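Staphylococcus aureus CymR (Staphylococcus aureus, PDB 3T8R) probably acts as a dimeric, DNA-binding transcriptional regulator of the Rrf2 family that senses oxidation through a thiol and governs stress resistance and oxidative response. Local coordinates at residues 15-20 with 68-73. Sequence-based numbering, arbitrary orientation.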
# COMPACT_ATOMS: atom_id res chain seq x y z
N THR A 15 -11.43 -6.24 -12.06
CA THR A 15 -12.63 -5.73 -12.73
C THR A 15 -13.24 -6.75 -13.70
O THR A 15 -14.46 -6.93 -13.72
CB THR A 15 -12.36 -4.39 -13.46
OG1 THR A 15 -11.90 -3.42 -12.51
CG2 THR A 15 -13.66 -3.88 -14.09
N LEU A 16 -12.40 -7.40 -14.50
CA LEU A 16 -12.83 -8.47 -15.39
C LEU A 16 -13.58 -9.55 -14.60
O LEU A 16 -14.69 -9.96 -14.95
CB LEU A 16 -11.59 -9.08 -16.09
CG LEU A 16 -11.68 -10.01 -17.30
CD1 LEU A 16 -10.66 -11.14 -17.19
CD2 LEU A 16 -13.06 -10.57 -17.53
N MET A 17 -12.98 -9.98 -13.50
CA MET A 17 -13.53 -11.07 -12.71
C MET A 17 -14.86 -10.70 -12.04
O MET A 17 -15.76 -11.53 -11.94
CB MET A 17 -12.49 -11.56 -11.70
CG MET A 17 -11.26 -12.17 -12.36
SD MET A 17 -11.66 -13.71 -13.21
CE MET A 17 -12.04 -14.76 -11.81
N ILE A 18 -14.99 -9.46 -11.60
CA ILE A 18 -16.24 -9.01 -11.00
C ILE A 18 -17.35 -9.03 -12.04
O ILE A 18 -18.47 -9.47 -11.75
CB ILE A 18 -16.09 -7.60 -10.37
CG1 ILE A 18 -15.13 -7.66 -9.18
CG2 ILE A 18 -17.43 -7.07 -9.93
CD1 ILE A 18 -14.61 -6.30 -8.72
N SER A 19 -17.04 -8.59 -13.25
CA SER A 19 -17.98 -8.64 -14.36
C SER A 19 -18.47 -10.07 -14.61
O SER A 19 -19.66 -10.33 -14.75
CB SER A 19 -17.34 -8.09 -15.64
OG SER A 19 -17.46 -6.69 -15.68
N LEU A 20 -17.52 -10.99 -14.68
CA LEU A 20 -17.88 -12.38 -14.92
C LEU A 20 -18.66 -12.96 -13.74
O LEU A 20 -19.57 -13.78 -13.93
CB LEU A 20 -16.63 -13.22 -15.21
CG LEU A 20 -15.87 -12.94 -16.50
CD1 LEU A 20 -14.63 -13.82 -16.55
CD2 LEU A 20 -16.75 -13.26 -17.71
N TYR A 68 -16.28 -15.33 -22.51
CA TYR A 68 -15.76 -15.93 -21.28
C TYR A 68 -16.77 -16.08 -20.16
O TYR A 68 -17.78 -15.38 -20.12
CB TYR A 68 -14.57 -15.11 -20.79
CG TYR A 68 -13.34 -15.35 -21.61
CD1 TYR A 68 -12.46 -16.38 -21.29
CD2 TYR A 68 -13.08 -14.60 -22.75
CE1 TYR A 68 -11.34 -16.62 -22.05
CE2 TYR A 68 -11.95 -14.85 -23.52
CZ TYR A 68 -11.09 -15.86 -23.16
OH TYR A 68 -9.96 -16.11 -23.91
N GLN A 69 -16.47 -17.00 -19.24
CA GLN A 69 -17.29 -17.20 -18.06
C GLN A 69 -16.40 -17.69 -16.92
O GLN A 69 -15.31 -18.21 -17.16
CB GLN A 69 -18.41 -18.21 -18.34
CG GLN A 69 -17.92 -19.64 -18.50
CD GLN A 69 -19.01 -20.60 -18.95
OE1 GLN A 69 -20.16 -20.22 -19.16
NE2 GLN A 69 -18.64 -21.87 -19.11
N LEU A 70 -16.84 -17.50 -15.69
CA LEU A 70 -16.16 -18.11 -14.56
C LEU A 70 -16.16 -19.62 -14.72
O LEU A 70 -17.15 -20.21 -15.14
CB LEU A 70 -16.91 -17.76 -13.29
CG LEU A 70 -16.24 -16.93 -12.21
CD1 LEU A 70 -15.40 -15.79 -12.77
CD2 LEU A 70 -17.33 -16.43 -11.29
N ARG A 71 -15.05 -20.26 -14.39
CA ARG A 71 -14.97 -21.70 -14.39
C ARG A 71 -15.10 -22.24 -12.96
O ARG A 71 -15.52 -23.39 -12.75
CB ARG A 71 -13.65 -22.15 -15.00
CG ARG A 71 -13.43 -23.62 -14.84
CD ARG A 71 -12.11 -24.09 -15.42
NE ARG A 71 -11.96 -25.49 -15.07
CZ ARG A 71 -11.45 -25.91 -13.92
NH1 ARG A 71 -11.02 -25.03 -13.03
NH2 ARG A 71 -11.36 -27.21 -13.66
N VAL A 72 -14.74 -21.40 -12.00
CA VAL A 72 -14.82 -21.70 -10.59
C VAL A 72 -15.78 -20.69 -9.97
O VAL A 72 -15.77 -19.52 -10.35
CB VAL A 72 -13.42 -21.58 -9.95
CG1 VAL A 72 -13.50 -21.32 -8.46
CG2 VAL A 72 -12.60 -22.85 -10.27
N PRO A 73 -16.63 -21.15 -9.04
CA PRO A 73 -17.61 -20.24 -8.43
C PRO A 73 -16.98 -19.06 -7.70
O PRO A 73 -15.91 -19.19 -7.11
CB PRO A 73 -18.39 -21.14 -7.45
CG PRO A 73 -17.62 -22.42 -7.37
CD PRO A 73 -16.78 -22.54 -8.58
O HOH W 1 -19.39 -16.08 -15.50
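In the winged helix-turn-helix domain, the first helix, 8-21, meets the wing strand 67-70, the middle strand of a three-stranded antiparallel sheet: M17 packs against L70, and L20 against Y68, Q69 and L70. The segment axes approach to 8.2 Å at 80°, so the helix runs nearly perpendicular to the strand and meets it through one turn. L70 supplies the main apolar link from the strand: its CD1 lies 3.6 Å from M17 CE and 3.8 Å from L20 CB, touching both helix residues with a single methyl. M17 reaches it by a chain folded at both chi2 (-67°) and chi3 (-68°), which brings the terminal methyl round to L70. L20 sends CD2 against the strand backbone, 3.4 Å from Y68 O and 4.0 Å from Q69 CA. No direct hydrogen bond joins the segments; instead one water donates to L20 O (2.8 Å) and accepts from L70 N (2.9 Å), linking the two backbones beside the apolar contact. I58 of strand 58-60 touches M17, L20 and Y68 and so continues the packing onto the neighbouring strand, while L16 turns to helix 42-54. Helix against wing sheet, joined by apolar side chains and one bridging water, is an arrangement belonging to the hydrophobic core of a winged-helix domain, as in Rrf2-type regulators.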